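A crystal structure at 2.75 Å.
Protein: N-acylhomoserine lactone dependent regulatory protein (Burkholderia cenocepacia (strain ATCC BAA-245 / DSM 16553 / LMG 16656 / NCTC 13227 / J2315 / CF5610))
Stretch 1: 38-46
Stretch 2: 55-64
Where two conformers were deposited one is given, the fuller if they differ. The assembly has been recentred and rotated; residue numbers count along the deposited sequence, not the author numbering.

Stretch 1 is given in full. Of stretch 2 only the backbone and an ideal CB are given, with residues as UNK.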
# COMPACT_ATOMS: atom_id res chain seq x y z
N PHE A 38 9.99 -15.38 5.65
CA PHE A 38 9.98 -14.60 6.88
C PHE A 38 9.32 -15.42 7.98
O PHE A 38 8.11 -15.66 7.94
CB PHE A 38 9.25 -13.27 6.68
CG PHE A 38 9.86 -12.39 5.64
CD1 PHE A 38 10.99 -11.64 5.94
CD2 PHE A 38 9.32 -12.30 4.37
CE1 PHE A 38 11.56 -10.82 4.98
CE2 PHE A 38 9.88 -11.49 3.41
CZ PHE A 38 11.01 -10.75 3.72
N ARG A 39 10.12 -15.84 8.97
CA ARG A 39 9.58 -16.64 10.05
C ARG A 39 8.56 -15.86 10.88
O ARG A 39 7.57 -16.42 11.35
CB ARG A 39 10.71 -17.14 10.95
CG ARG A 39 10.23 -17.60 12.31
CD ARG A 39 11.19 -18.55 12.95
NE ARG A 39 10.70 -18.98 14.26
CZ ARG A 39 11.14 -20.05 14.90
NH1 ARG A 39 12.07 -20.81 14.35
NH2 ARG A 39 10.65 -20.36 16.09
N TYR A 40 8.79 -14.56 11.04
CA TYR A 40 7.98 -13.73 11.92
C TYR A 40 7.28 -12.63 11.14
O TYR A 40 7.87 -12.00 10.26
CB TYR A 40 8.84 -13.12 13.02
CG TYR A 40 9.45 -14.14 13.95
CD1 TYR A 40 8.66 -14.82 14.87
CD2 TYR A 40 10.82 -14.38 13.95
CE1 TYR A 40 9.22 -15.74 15.74
CE2 TYR A 40 11.38 -15.29 14.82
CZ TYR A 40 10.58 -15.97 15.71
OH TYR A 40 11.13 -16.88 16.58
N CYS A 41 6.02 -12.40 11.49
CA CYS A 41 5.18 -11.39 10.85
C CYS A 41 4.44 -10.63 11.93
O CYS A 41 3.63 -11.21 12.65
CB CYS A 41 4.21 -12.04 9.86
SG CYS A 41 2.97 -10.91 9.22
N VAL A 42 4.71 -9.33 12.04
CA VAL A 42 4.18 -8.50 13.11
C VAL A 42 3.52 -7.28 12.50
O VAL A 42 4.04 -6.69 11.55
CB VAL A 42 5.30 -8.07 14.09
CG1 VAL A 42 4.71 -7.36 15.30
CG2 VAL A 42 6.13 -9.27 14.51
N TYR A 43 2.37 -6.88 13.06
CA TYR A 43 1.70 -5.66 12.64
C TYR A 43 1.43 -4.78 13.86
O TYR A 43 0.94 -5.27 14.88
CB TYR A 43 0.39 -5.94 11.91
CG TYR A 43 -0.07 -4.75 11.10
CD1 TYR A 43 0.49 -4.47 9.86
CD2 TYR A 43 -1.03 -3.87 11.59
CE1 TYR A 43 0.10 -3.38 9.12
CE2 TYR A 43 -1.44 -2.77 10.86
CZ TYR A 43 -0.87 -2.53 9.62
OH TYR A 43 -1.26 -1.44 8.88
N GLY A 44 1.74 -3.50 13.74
CA GLY A 44 1.50 -2.56 14.81
C GLY A 44 0.68 -1.37 14.40
O GLY A 44 0.98 -0.71 13.40
N LEU A 45 -0.37 -1.07 15.16
CA LEU A 45 -1.23 0.08 14.90
C LEU A 45 -0.96 1.12 15.98
O LEU A 45 -1.27 0.89 17.16
CB LEU A 45 -2.70 -0.33 14.88
CG LEU A 45 -3.71 0.80 14.68
CD1 LEU A 45 -3.48 1.52 13.35
CD2 LEU A 45 -5.14 0.27 14.76
N ARG A 46 -0.37 2.24 15.60
CA ARG A 46 -0.09 3.35 16.51
C ARG A 46 -1.07 4.47 16.21
O ARG A 46 -1.10 5.00 15.09
CB ARG A 46 1.35 3.83 16.39
CG ARG A 46 1.80 4.66 17.58
CD ARG A 46 3.20 5.23 17.38
NE ARG A 46 3.22 6.26 16.35
CZ ARG A 46 4.18 7.18 16.23
NH1 ARG A 46 4.11 8.08 15.25
NH2 ARG A 46 5.19 7.20 17.08
N UNK A 55 -0.02 4.98 21.88
CA UNK A 55 -0.39 3.60 22.19
C UNK A 55 -0.13 2.72 20.97
O UNK A 55 -0.57 3.04 19.86
CB UNK A 55 -1.86 3.51 22.62
N UNK A 56 0.56 1.61 21.20
CA UNK A 56 0.92 0.69 20.14
C UNK A 56 0.19 -0.64 20.32
O UNK A 56 0.47 -1.39 21.25
CB UNK A 56 2.43 0.47 20.11
N UNK A 57 -0.75 -0.92 19.42
CA UNK A 57 -1.42 -2.21 19.37
C UNK A 57 -0.62 -3.14 18.47
O UNK A 57 -0.33 -2.79 17.32
CB UNK A 57 -2.86 -2.07 18.87
N UNK A 58 -0.27 -4.31 18.99
CA UNK A 58 0.64 -5.23 18.30
C UNK A 58 -0.03 -6.58 18.15
O UNK A 58 -0.46 -7.18 19.14
CB UNK A 58 1.96 -5.37 19.05
N UNK A 59 -0.11 -7.06 16.91
CA UNK A 59 -0.48 -8.44 16.62
C UNK A 59 0.64 -9.07 15.80
O UNK A 59 1.31 -8.38 15.02
CB UNK A 59 -1.82 -8.52 15.88
N UNK A 60 0.86 -10.36 16.00
CA UNK A 60 1.89 -11.05 15.25
C UNK A 60 2.20 -12.40 15.85
O UNK A 60 1.72 -12.76 16.92
CB UNK A 60 3.16 -10.20 15.18
N UNK A 61 3.01 -13.16 15.11
CA UNK A 61 3.54 -14.44 15.57
C UNK A 61 4.96 -14.32 16.11
O UNK A 61 5.69 -15.31 16.13
CB UNK A 61 3.51 -15.46 14.43
N UNK A 62 5.35 -13.12 16.55
CA UNK A 62 6.64 -12.88 17.16
C UNK A 62 6.75 -13.62 18.49
O UNK A 62 5.74 -14.07 19.05
CB UNK A 62 6.86 -11.38 17.36
N UNK A 63 7.96 -13.76 19.04
CA UNK A 63 8.10 -14.34 20.38
C UNK A 63 7.39 -13.48 21.42
O UNK A 63 7.50 -12.26 21.42
CB UNK A 63 9.58 -14.49 20.75
N UNK A 64 6.65 -14.16 22.30
CA UNK A 64 5.91 -13.44 23.33
C UNK A 64 6.86 -12.68 24.26
O UNK A 64 6.55 -11.56 24.68
CB UNK A 64 5.04 -14.41 24.14

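Strand 40-46 and the strand that runs through 57-60 are antiparallel, and the backbone of the second limits some positions sharply and leaves others open.

At position 55 the CA-to-CB bond points sideways and no atom of stretch 1 lies within 5.5 Å of the ideal CB, so stretch 1 places little restriction on the residue; a polar one is one possibility. It is Asp55, poorly ordered; its part in the pairing is played by the backbone, where Asp55 O receives a CA-H...O contact from Arg46 CA at 3.4 Å.

Position 56 pairs with Arg46 across a non-hydrogen-bonded site, and its CB lies 4.9 Å from Arg46 CG. Next along stretch 1 on the same face is Gly44, which offers no side chain and so leaves room. A long, flexible apolar chain suits this gap. The residue is Met56, present as selenomethionine: its SE comes to 4.1 Å from Gly44 CA, over the bare glycine, while CE lies 3.9 Å from Arg46 CD.

Position 57 forms a hydrogen-bonded pair with Leu45: Leu45 N donates to O of 57 (2.8 Å) and N of 57 to Leu45 O (2.9 Å). The side chain shares a face with that of Leu45, so an aliphatic residue or a long polar one with methylenes would fit. Gln57 is found there, extended, its NE2 3.8 Å from Leu45 CD2.

At position 58 the CB returns to the face of Val42, with Val42 CG1 5.1 Å away and glycine directly across. Extended angles of -125/124 favour a beta-branched residue, though leucine would also be plausible. Ile58 sets its CG2 3.7 Å from Val42 CG1, a small apolar contact beside the glycine.

Position 59 is the other hydrogen-bonded pair: Tyr43 N donates to O of 59 at 2.7 Å, almost linearly, and N of 59 donates to Tyr43 O at 2.9 Å. Valine, isoleucine or threonine would suit the strand angles and the base of the tyrosine side chain. Val59 packs CG2 3.9 Å from Tyr43 CB.

Position 60 is more restrictive. An ideal CB would sit 2.8 Å from Cys41 O and 2.9 Å from Val42 CA, both clashes, and phi/psi of 166/172 also favours glycine. Gly60 lets the chains close to 4.0 Å between its CA and Val42 CA.

At position 61 the backbone N donates to Cys41 O at 3.2 Å, but Cys41 N still lacks a backbone acceptor from this stretch. A short side chain bearing an oxygen, asparagine or aspartate, could supply one. Asn61, with chi1 p, brings OD1 to 2.6 Å from Cys41 N in a hydrogen bond, extending the ladder beyond the strand.

Position 62 has its CB 3.6 Å from Val42 CG2, compatible with many apolar or aromatic residues. His62 makes that contact through CB; its NE2 is hydrogen-bonded elsewhere in the structure.

Position 63 lies near the Tyr40 ring, which a compact apolar residue would suit; phi of -61° also allows proline. Pro63 lays CD over one face of that ring, 3.5 Å from Tyr40 CE1, and occupies the N-cap position, right before a helix.

Position 64 is out of reach, leaving its choice open: Arg64.

Stretch 2 55-64: DMQIVGNHPR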
# COMPACT_ATOMS: atom_id res chain seq x y z
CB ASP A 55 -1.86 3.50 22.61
CG ASP A 55 -2.31 2.06 22.82
OD1 ASP A 55 -1.98 1.48 23.88
OD2 ASP A 55 -3.00 1.51 21.93
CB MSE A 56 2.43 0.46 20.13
CG MSE A 56 2.92 -0.52 19.08
SE MSE A 56 3.10 0.27 17.31
CE MSE A 56 4.52 1.56 17.68
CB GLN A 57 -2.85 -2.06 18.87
CG GLN A 57 -3.52 -3.39 18.58
CD GLN A 57 -5.02 -3.26 18.39
OE1 GLN A 57 -5.78 -4.08 18.89
NE2 GLN A 57 -5.44 -2.23 17.67
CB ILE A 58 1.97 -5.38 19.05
CG1 ILE A 58 2.68 -4.03 19.16
CG2 ILE A 58 2.86 -6.40 18.35
CD1 ILE A 58 3.93 -4.05 20.02
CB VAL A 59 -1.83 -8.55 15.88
CG1 VAL A 59 -2.95 -7.95 16.72
CG2 VAL A 59 -1.76 -7.88 14.52
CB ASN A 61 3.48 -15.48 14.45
CG ASN A 61 4.16 -15.02 13.18
OD1 ASN A 61 4.99 -14.12 13.19
ND2 ASN A 61 3.81 -15.65 12.06
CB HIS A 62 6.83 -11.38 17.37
CG HIS A 62 5.72 -10.74 18.13
ND1 HIS A 62 4.51 -10.40 17.55
CD2 HIS A 62 5.60 -10.40 19.44
CE1 HIS A 62 3.71 -9.88 18.46
NE2 HIS A 62 4.35 -9.86 19.62
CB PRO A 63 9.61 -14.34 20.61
CG PRO A 63 10.20 -14.34 19.25
CD PRO A 63 9.28 -13.51 18.42
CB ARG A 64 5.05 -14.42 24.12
CG ARG A 64 3.84 -13.79 24.78
CD ARG A 64 2.82 -14.85 25.17
NE ARG A 64 2.75 -15.93 24.19
CZ ARG A 64 2.03 -15.89 23.07
NH1 ARG A 64 1.31 -14.81 22.77
NH2 ARG A 64 2.03 -16.92 22.24
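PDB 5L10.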